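Local coordinates for Nrps/pks (Streptomyces albus, PDB 4OPE), which probably catalyses the chain-extending, decarboxylative condensation of polyketide synthesis, as a ketosynthase domain of the AT-less oxazolomycin assembly line, at residues A[12-17]-A[106-111]; A[119-124]-A[195-200]; A[488-493]-A[554-559]; A[26-31]-A[372-377]. All blocks are in the same frame, centred on the assembly; numbering follows the deposited sequence.

Interaction 1 (A[12-17]-A[106-111])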
# COMPACT_ATOMS: atom_id res chain seq x y z
N VAL A 12 -11.61 14.65 11.88
CA VAL A 12 -11.67 16.03 12.26
C VAL A 12 -11.36 16.99 11.15
O VAL A 12 -11.24 18.14 11.39
CB VAL A 12 -10.71 16.32 13.41
CG1 VAL A 12 -10.97 15.38 14.56
CG2 VAL A 12 -9.25 16.23 12.94
N GLY A 13 -11.20 16.53 9.93
CA GLY A 13 -11.09 17.47 8.79
C GLY A 13 -11.13 16.71 7.50
O GLY A 13 -10.85 15.54 7.48
N VAL A 14 -11.47 17.37 6.43
CA VAL A 14 -11.52 16.71 5.11
C VAL A 14 -11.21 17.73 4.05
O VAL A 14 -11.53 18.91 4.20
CB VAL A 14 -12.92 16.05 4.86
CG1 VAL A 14 -14.08 17.04 5.09
CG2 VAL A 14 -13.01 15.38 3.48
N ALA A 15 -10.64 17.27 2.96
CA ALA A 15 -10.37 18.11 1.83
C ALA A 15 -10.31 17.28 0.55
O ALA A 15 -10.07 16.08 0.60
CB ALA A 15 -9.07 18.83 2.07
N GLY A 16 -10.55 17.91 -0.58
CA GLY A 16 -10.66 17.21 -1.85
C GLY A 16 -10.90 18.06 -3.08
O GLY A 16 -11.44 19.15 -2.99
N ARG A 17 -10.47 17.57 -4.25
CA ARG A 17 -10.91 18.11 -5.52
C ARG A 17 -11.51 17.00 -6.30
O ARG A 17 -10.95 15.92 -6.36
CB ARG A 17 -9.75 18.64 -6.32
CG ARG A 17 -8.99 19.72 -5.60
CD ARG A 17 -7.65 19.98 -6.24
NE ARG A 17 -7.82 20.49 -7.60
CZ ARG A 17 -6.82 20.66 -8.46
NH1 ARG A 17 -5.58 20.37 -8.10
NH2 ARG A 17 -7.08 21.11 -9.67
N LEU A 106 -5.23 20.20 6.49
CA LEU A 106 -4.84 20.72 7.79
C LEU A 106 -5.59 22.01 8.06
O LEU A 106 -6.09 22.24 9.17
CB LEU A 106 -3.36 20.90 7.85
CG LEU A 106 -2.56 19.75 8.45
CD1 LEU A 106 -3.12 18.35 8.25
CD2 LEU A 106 -1.14 19.86 7.96
N GLU A 107 -5.75 22.83 7.03
CA GLU A 107 -6.54 24.04 7.18
C GLU A 107 -7.99 23.72 7.52
O GLU A 107 -8.58 24.34 8.39
CB GLU A 107 -6.44 24.92 5.95
CG GLU A 107 -5.00 25.35 5.70
CD GLU A 107 -4.85 26.42 4.63
OE1 GLU A 107 -5.69 26.39 3.65
OE2 GLU A 107 -3.90 27.26 4.79
N ASP A 108 -8.56 22.71 6.90
CA ASP A 108 -9.95 22.39 7.21
C ASP A 108 -10.10 21.85 8.63
O ASP A 108 -11.04 22.16 9.31
CB ASP A 108 -10.57 21.44 6.20
CG ASP A 108 -12.04 21.15 6.50
OD1 ASP A 108 -12.93 22.02 6.25
OD2 ASP A 108 -12.29 20.02 6.99
N ALA A 109 -9.15 21.08 9.10
CA ALA A 109 -9.14 20.65 10.47
C ALA A 109 -8.81 21.76 11.48
O ALA A 109 -8.79 21.44 12.67
CB ALA A 109 -8.13 19.53 10.64
N GLY A 110 -8.48 22.99 11.06
CA GLY A 110 -8.00 24.01 11.99
C GLY A 110 -6.66 23.76 12.72
O GLY A 110 -6.47 24.07 13.88
N THR A 111 -5.69 23.28 11.97
CA THR A 111 -4.44 22.92 12.55
C THR A 111 -3.31 23.25 11.58
O THR A 111 -3.54 23.95 10.60
CB THR A 111 -4.42 21.43 12.96
OG1 THR A 111 -3.34 21.21 13.86
CG2 THR A 111 -4.25 20.55 11.76
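The C-terminal end of helix 93-108 lies against strand 9-17, an inner strand of the large mixed sheet. The last helical residue carries the contact. Asp108 has CG anti to its backbone N (chi1 -178°), which puts the carboxylate beside the strand. Its OD2 accepts Val14 N at 2.8 Å. The bond is nearly straight, 167° at the hydrogen, but the N-H comes from above the carboxylate plane. The other oxygen, OD1, has a weak hydrogen bond to Ser564 OG, so the group is held from two sides. Arg260 also packs against Asp108.

The helix ends in a Schellman motif. Gly110 has positive phi (64°), Gly110 N bonds to Glu107 O, and Thr111 N reaches Leu106 O at 3.0 Å. This turn sets Ala109 against the strand. Ala109 CA lies 3.4 Å from Val12 O in a CA-H...O contact. Ala109 CB lies 4.2 Å from Val12 CG2. Of the CA atoms, those of Gly13 and Ala109 are nearest across the contact, 4.1 Å apart. A side chain on Gly13 would point at the turn, and its CB would come within 2.7 Å of Ala109 CB. In this thiolase fold helices pack on both faces of the sheet. Ala15 faces His104 and Leu105 of helix 93-108. Val14 turns the other way, onto Thr362 and Leu365 of helix 356-370. Strand 242-250 runs alongside, with backbone bonds from Leu247 to Val12 and Gly13.

Interaction 2 (A[119-124]-A[195-200])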
# COMPACT_ATOMS: atom_id res chain seq x y z
N VAL A 119 2.71 15.41 18.31
CA VAL A 119 2.10 14.10 18.25
C VAL A 119 2.69 13.43 17.04
O VAL A 119 3.16 14.08 16.15
CB VAL A 119 0.56 14.13 18.09
CG1 VAL A 119 -0.10 14.74 19.31
CG2 VAL A 119 0.14 14.89 16.85
N ARG A 120 2.61 12.11 17.02
CA ARG A 120 3.10 11.36 15.93
C ARG A 120 2.03 11.17 14.87
O ARG A 120 0.94 10.71 15.17
CB ARG A 120 3.50 10.04 16.47
CG ARG A 120 4.53 9.37 15.63
CD ARG A 120 4.63 8.01 16.22
NE ARG A 120 5.98 7.52 16.25
CZ ARG A 120 6.30 6.41 16.88
NH1 ARG A 120 5.36 5.71 17.53
NH2 ARG A 120 7.55 6.01 16.84
N THR A 121 2.34 11.56 13.64
CA THR A 121 1.32 11.57 12.59
C THR A 121 1.67 10.61 11.47
O THR A 121 2.78 10.62 10.97
CB THR A 121 1.10 12.98 12.03
OG1 THR A 121 0.74 13.87 13.12
CG2 THR A 121 -0.04 12.99 11.00
N GLY A 122 0.71 9.74 11.12
CA GLY A 122 0.89 8.79 10.02
C GLY A 122 0.26 9.31 8.72
O GLY A 122 -0.61 10.17 8.75
N VAL A 123 0.72 8.75 7.60
CA VAL A 123 0.18 9.03 6.26
C VAL A 123 -0.04 7.72 5.53
O VAL A 123 0.87 6.87 5.49
CB VAL A 123 1.16 9.82 5.44
CG1 VAL A 123 0.63 10.01 4.03
CG2 VAL A 123 1.42 11.14 6.11
N PHE A 124 -1.25 7.59 4.99
CA PHE A 124 -1.79 6.41 4.30
C PHE A 124 -2.61 6.88 3.09
O PHE A 124 -3.64 7.55 3.25
CB PHE A 124 -2.70 5.62 5.22
CG PHE A 124 -2.06 5.20 6.51
CD1 PHE A 124 -1.89 6.08 7.55
CD2 PHE A 124 -1.63 3.91 6.66
CE1 PHE A 124 -1.29 5.68 8.74
CE2 PHE A 124 -1.00 3.50 7.84
CZ PHE A 124 -0.84 4.39 8.88
N CYS A 195 0.71 5.53 15.57
CA CYS A 195 0.66 6.96 15.59
C CYS A 195 -0.56 7.44 16.39
O CYS A 195 -1.25 6.62 16.96
CB CYS A 195 0.66 7.51 14.15
SG CYS A 195 -0.63 6.85 13.08
N GLU A 196 -0.75 8.75 16.48
CA GLU A 196 -1.85 9.32 17.28
C GLU A 196 -2.83 10.04 16.42
O GLU A 196 -3.98 10.15 16.76
CB GLU A 196 -1.32 10.30 18.35
CG GLU A 196 -0.42 9.63 19.40
CD GLU A 196 0.73 10.53 19.87
OE1 GLU A 196 0.52 11.38 20.77
OE2 GLU A 196 1.86 10.39 19.34
N VAL A 197 -2.33 10.56 15.31
CA VAL A 197 -3.12 11.25 14.34
C VAL A 197 -2.73 10.63 13.03
O VAL A 197 -1.59 10.15 12.91
CB VAL A 197 -2.74 12.72 14.35
CG1 VAL A 197 -3.37 13.46 13.18
CG2 VAL A 197 -3.17 13.33 15.66
N ALA A 198 -3.66 10.59 12.07
CA ALA A 198 -3.34 10.03 10.73
C ALA A 198 -3.96 10.76 9.56
O ALA A 198 -5.07 11.24 9.65
CB ALA A 198 -3.76 8.57 10.69
N VAL A 199 -3.25 10.85 8.46
CA VAL A 199 -3.85 11.35 7.23
C VAL A 199 -4.19 10.15 6.41
O VAL A 199 -3.32 9.35 6.16
CB VAL A 199 -2.84 12.15 6.43
CG1 VAL A 199 -3.34 12.49 5.04
CG2 VAL A 199 -2.48 13.39 7.19
N ALA A 200 -5.45 9.99 6.01
CA ALA A 200 -5.82 8.89 5.07
C ALA A 200 -6.43 9.50 3.86
O ALA A 200 -7.33 10.33 3.98
CB ALA A 200 -6.86 7.97 5.70
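Arg120 O accepts two successive N-H groups, Glu196 N at 2.9 Å and Val197 N at 3.3 Å, both in the carbonyl plane. Glu196 returns the bond with its side chain. CG sits beside its backbone N, the chain bends at chi2, and OE2 accepts Arg120 N at 3.0 Å from well above the carboxylate plane. From here the strands run parallel. Gly122 N bonds to Val197 O, Val199 N to Gly122 O at 2.7 Å, and Phe124 N to Val199 O almost along the C=O axis. Val199 O also lies at the edge of the Phe124 ring. Cys195 SG lies beside Gly122, where a CB would come within 2.9 Å of the sulfur. Val119 CG2 meets Val197 CG2 at 3.8 Å. The Arg120 side chain leads away from this contact and forms a salt bridge with Glu293 of the second subunit.

Strand 121-126 lies between strands 169-173 and 197-204, which helix 178-192 joins in a beta-alpha-beta crossover that spans it. Helix 178-192 packs on Phe124 and Ala198. On the face of Val123 and Val199, helix 152-163 meets Val123, and Val199 touches Leu247 of the neighbouring strand 242-250.

Interaction 3 (A[488-493]-A[554-559])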
# COMPACT_ATOMS: atom_id res chain seq x y z
N LEU A 488 -8.81 31.55 11.25
CA LEU A 488 -7.65 32.07 10.56
C LEU A 488 -6.41 32.09 11.43
O LEU A 488 -5.30 31.91 10.95
CB LEU A 488 -7.94 33.47 10.03
CG LEU A 488 -8.96 33.47 8.89
CD1 LEU A 488 -9.53 34.86 8.69
CD2 LEU A 488 -8.37 32.92 7.60
N LEU A 489 -6.62 32.26 12.73
CA LEU A 489 -5.50 32.26 13.66
C LEU A 489 -4.96 30.86 13.95
O LEU A 489 -3.93 30.73 14.64
CB LEU A 489 -5.89 32.95 14.95
CG LEU A 489 -6.21 34.43 14.74
CD1 LEU A 489 -6.78 35.05 16.01
CD2 LEU A 489 -4.94 35.14 14.27
N THR A 490 -5.59 29.82 13.43
CA THR A 490 -4.98 28.51 13.56
C THR A 490 -4.09 28.20 12.37
O THR A 490 -3.36 27.21 12.37
CB THR A 490 -6.04 27.42 13.61
OG1 THR A 490 -6.60 27.25 12.28
CG2 THR A 490 -7.09 27.79 14.62
N ARG A 491 -4.13 29.06 11.36
CA ARG A 491 -3.36 28.80 10.18
C ARG A 491 -1.91 29.18 10.29
O ARG A 491 -1.56 30.18 10.89
CB ARG A 491 -3.99 29.54 9.00
CG ARG A 491 -5.29 28.89 8.58
CD ARG A 491 -5.78 29.43 7.25
NE ARG A 491 -7.06 28.82 6.94
CZ ARG A 491 -7.67 28.94 5.78
NH1 ARG A 491 -7.14 29.69 4.79
NH2 ARG A 491 -8.84 28.33 5.65
N GLU A 492 -1.06 28.43 9.64
CA GLU A 492 0.37 28.65 9.74
C GLU A 492 0.72 30.06 9.23
O GLU A 492 0.29 30.46 8.14
CB GLU A 492 1.10 27.59 8.98
CG GLU A 492 2.57 27.80 8.98
CD GLU A 492 3.29 26.70 8.25
OE1 GLU A 492 2.99 25.48 8.47
OE2 GLU A 492 4.19 27.09 7.47
N PRO A 493 1.48 30.83 10.03
CA PRO A 493 1.83 32.21 9.66
C PRO A 493 2.95 32.23 8.65
O PRO A 493 3.94 31.53 8.82
CB PRO A 493 2.30 32.83 11.00
CG PRO A 493 1.82 31.90 12.06
CD PRO A 493 1.82 30.54 11.44
N VAL A 554 -0.27 35.46 16.77
CA VAL A 554 -1.35 35.70 17.69
C VAL A 554 -2.10 34.37 17.93
O VAL A 554 -2.41 33.64 17.00
CB VAL A 554 -2.28 36.75 17.06
CG1 VAL A 554 -3.62 36.78 17.81
CG2 VAL A 554 -1.60 38.11 17.02
N ALA A 555 -2.37 34.04 19.18
CA ALA A 555 -3.05 32.80 19.52
C ALA A 555 -4.52 32.94 19.26
O ALA A 555 -5.12 34.00 19.53
CB ALA A 555 -2.84 32.48 20.99
N ALA A 556 -5.11 31.86 18.75
CA ALA A 556 -6.58 31.73 18.68
C ALA A 556 -7.11 31.42 20.09
O ALA A 556 -6.50 30.63 20.84
CB ALA A 556 -7.01 30.65 17.69
N PRO A 557 -8.24 32.05 20.45
CA PRO A 557 -8.84 31.79 21.77
C PRO A 557 -9.27 30.33 21.97
O PRO A 557 -9.82 29.71 21.08
CB PRO A 557 -10.05 32.73 21.80
CG PRO A 557 -9.69 33.84 20.87
CD PRO A 557 -8.83 33.24 19.80
N ALA A 558 -8.98 29.80 23.15
CA ALA A 558 -9.41 28.47 23.55
C ALA A 558 -10.91 28.26 23.34
O ALA A 558 -11.73 29.13 23.66
CB ALA A 558 -9.06 28.24 25.02
N GLY A 559 -11.25 27.10 22.78
CA GLY A 559 -12.62 26.64 22.70
C GLY A 559 -13.47 27.27 21.62
O GLY A 559 -14.60 26.85 21.40
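Leu489 carries the contact between the two loops. Its CG is anti to the carbonyl carbon (chi1 -64°) and the chain then runs on with chi2 172°. This directs both methyls at the 554-559 loop. CD1 lies 4.0 Å from Val554 CG1, and CD2 lies 4.0 Å from Val554 O. The two side chains cross obliquely. Val554 offers CG1 because that branch is anti to its own backbone N (chi1 166°). Nearer the backbone, Leu489 CB packs on Ala556 CB at 3.7 Å. The same alanine methyl is met by Thr490 CG2 at 4.2 Å. Thr490 has OG1 in the crowded position between N and the carbonyl carbon, where it bonds to Thr487 O, and this leaves CG2 to face the alanine. An alanine in place of Leu489 would keep the CB contact but would probably lose the packing on Val554 and loosen this loop-to-loop contact.

A type I turn runs from Leu488 to Arg491, with Arg491 N to Leu488 O at 3.1 Å. The end of Leu488 leads away from the 554-559 loop, onto Cys451 and Leu453 of strand 449-455, whose Ala452 also meets Leu489. Arg491 bonds to Leu565 O and Pro566 O, and Leu488 CD2 lies over one face of its guanidinium, toward the rim. The arrangement is apolar loop packing near the surface, consistent with the small alpha/beta flanking subdomain that follows the ketosynthase core in modular polyketide synthases.

Interaction 4 (A[26-31]-A[372-377])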
# COMPACT_ATOMS: atom_id res chain seq x y z
N GLN A 26 -17.83 23.76 -3.50
CA GLN A 26 -18.30 23.57 -4.86
C GLN A 26 -18.76 22.12 -5.02
O GLN A 26 -19.78 21.86 -5.62
CB GLN A 26 -17.19 24.00 -5.83
CG GLN A 26 -17.61 24.08 -7.28
CD GLN A 26 -18.85 24.92 -7.49
OE1 GLN A 26 -18.90 26.07 -7.03
NE2 GLN A 26 -19.86 24.37 -8.16
N PHE A 27 -18.09 21.17 -4.38
CA PHE A 27 -18.53 19.81 -4.43
C PHE A 27 -19.93 19.69 -3.90
O PHE A 27 -20.79 19.00 -4.48
CB PHE A 27 -17.57 18.95 -3.60
CG PHE A 27 -17.73 17.44 -3.75
CD1 PHE A 27 -17.96 16.86 -4.98
CD2 PHE A 27 -17.58 16.61 -2.65
CE1 PHE A 27 -18.05 15.47 -5.10
CE2 PHE A 27 -17.66 15.23 -2.77
CZ PHE A 27 -17.90 14.66 -3.99
N TRP A 28 -20.17 20.37 -2.79
CA TRP A 28 -21.46 20.27 -2.10
C TRP A 28 -22.57 20.84 -2.95
O TRP A 28 -23.57 20.20 -3.11
CB TRP A 28 -21.46 20.92 -0.74
CG TRP A 28 -22.83 20.86 -0.12
CD1 TRP A 28 -23.65 21.92 0.16
CD2 TRP A 28 -23.58 19.68 0.22
NE1 TRP A 28 -24.83 21.48 0.67
CE2 TRP A 28 -24.82 20.12 0.73
CE3 TRP A 28 -23.32 18.31 0.15
CZ2 TRP A 28 -25.79 19.23 1.19
CZ3 TRP A 28 -24.30 17.41 0.64
CH2 TRP A 28 -25.52 17.88 1.13
N ARG A 29 -22.38 22.03 -3.48
CA ARG A 29 -23.27 22.65 -4.46
C ARG A 29 -23.68 21.65 -5.55
O ARG A 29 -24.90 21.46 -5.85
CB ARG A 29 -22.52 23.79 -5.15
CG ARG A 29 -23.16 25.17 -5.13
CD ARG A 29 -22.38 26.18 -4.28
NE ARG A 29 -20.97 26.32 -4.66
CZ ARG A 29 -20.02 26.87 -3.90
NH1 ARG A 29 -20.31 27.37 -2.69
NH2 ARG A 29 -18.77 26.91 -4.34
N ASN A 30 -22.65 20.99 -6.13
CA ASN A 30 -22.86 20.05 -7.24
C ASN A 30 -23.66 18.84 -6.84
O ASN A 30 -24.55 18.43 -7.56
CB ASN A 30 -21.55 19.59 -7.80
CG ASN A 30 -20.78 20.69 -8.48
OD1 ASN A 30 -21.26 21.83 -8.60
ND2 ASN A 30 -19.55 20.36 -8.93
N LEU A 31 -23.34 18.24 -5.70
CA LEU A 31 -24.14 17.13 -5.17
C LEU A 31 -25.54 17.60 -4.92
O LEU A 31 -26.47 16.91 -5.22
CB LEU A 31 -23.60 16.63 -3.83
CG LEU A 31 -22.22 15.99 -3.90
CD1 LEU A 31 -21.53 16.00 -2.54
CD2 LEU A 31 -22.31 14.57 -4.42
N GLU A 372 -28.86 16.65 4.82
CA GLU A 372 -29.61 16.49 3.61
C GLU A 372 -29.12 15.26 2.91
O GLU A 372 -27.96 14.91 3.02
CB GLU A 372 -29.43 17.69 2.67
CG GLU A 372 -30.13 18.93 3.16
CD GLU A 372 -30.08 20.09 2.17
OE1 GLU A 372 -29.02 20.40 1.60
OE2 GLU A 372 -31.13 20.74 1.98
N LEU A 373 -30.03 14.62 2.19
CA LEU A 373 -29.68 13.54 1.27
C LEU A 373 -29.81 14.06 -0.13
O LEU A 373 -30.86 14.57 -0.50
CB LEU A 373 -30.60 12.35 1.42
CG LEU A 373 -30.59 11.80 2.83
CD1 LEU A 373 -31.76 10.86 2.97
CD2 LEU A 373 -29.28 11.12 3.15
N VAL A 374 -28.75 13.89 -0.91
CA VAL A 374 -28.68 14.45 -2.25
C VAL A 374 -29.08 13.43 -3.31
O VAL A 374 -29.01 12.23 -3.06
CB VAL A 374 -27.29 14.96 -2.53
CG1 VAL A 374 -26.90 15.97 -1.46
CG2 VAL A 374 -26.30 13.79 -2.58
N PRO A 375 -29.50 13.90 -4.49
CA PRO A 375 -29.83 13.05 -5.62
C PRO A 375 -28.67 12.17 -6.07
O PRO A 375 -27.54 12.64 -6.25
CB PRO A 375 -30.09 14.03 -6.76
CG PRO A 375 -30.16 15.36 -6.18
CD PRO A 375 -29.46 15.33 -4.86
N SER A 376 -29.01 10.89 -6.30
CA SER A 376 -28.22 9.97 -7.12
C SER A 376 -28.78 10.01 -8.57
O SER A 376 -29.95 9.86 -8.75
CB SER A 376 -28.34 8.55 -6.55
OG SER A 376 -27.15 7.83 -6.74
N LEU A 377 -27.93 10.18 -9.57
CA LEU A 377 -28.36 10.48 -10.92
C LEU A 377 -28.54 9.24 -11.77
O LEU A 377 -28.15 8.13 -11.37
CB LEU A 377 -27.35 11.41 -11.61
CG LEU A 377 -27.37 12.89 -11.21
CD1 LEU A 377 -27.16 13.04 -9.74
CD2 LEU A 377 -26.27 13.67 -11.86
O HOH W 1 -25.88 14.65 -7.00
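Helix 24-33 of the thiolase fold packs here on the chain leaving helix 356-370, where short strand 372-373 pairs with 400-401. Glu372 comes first. Its extended chain brings OE1 to the edge of the Trp28 ring, 3.5 Å from CZ2. The carboxylate and ring planes are 36° apart. OE2 forms a salt bridge with Arg32, one turn further along the helix, so the acid is probably ionised.

Val374 points at the helix. Its CG1, anti to the carbonyl carbon (chi1 -56°), lies 3.5 Å from Trp28 CH2, in an oblique approach to the ring. Trp28 reaches it because its CG is anti to the backbone N (chi1 176°), and the ring also stacks with His370. The other Val374 methyl, CG2, is 4.1 Å from Leu31 CB. Leu31 CD1 lies over the centre of the Phe27 ring of its own helix. Val374 CB sits against Leu31 O, while Val374 N is bonded to Gln367 OE1. A glycine in place of Val374 would remove both methyls and would probably leave Trp28 and Leu31 poorly packed against this segment.

Pro375 continues the line, with CD 3.4 Å from Leu31 O. A water lies 2.9 Å from Leu31 O and 2.7 Å from Pro375 O, placed to donate to either, though it has more acceptors in reach than protons.

From the N terminus, strand 9-17 opens interaction 1 and helix 24-33 opens interaction 4. Interaction 1 closes first, at 106-111, so the two cross. Interaction 2 then opens at 119-124 and closes at 195-200, nested inside the long loop that ends when interaction 4 closes at 372-377. Interaction 3 follows all of these, from 488-493 to 554-559. Interactions 1 and 2 reach the same large sheet, their centres 14 Å apart. Interaction 4 ties an early helix to the chain after helix 356-370. Interaction 3 joins loops of the C-terminal part and touches interaction 1, where Thr490 CB packs on Gly110 O.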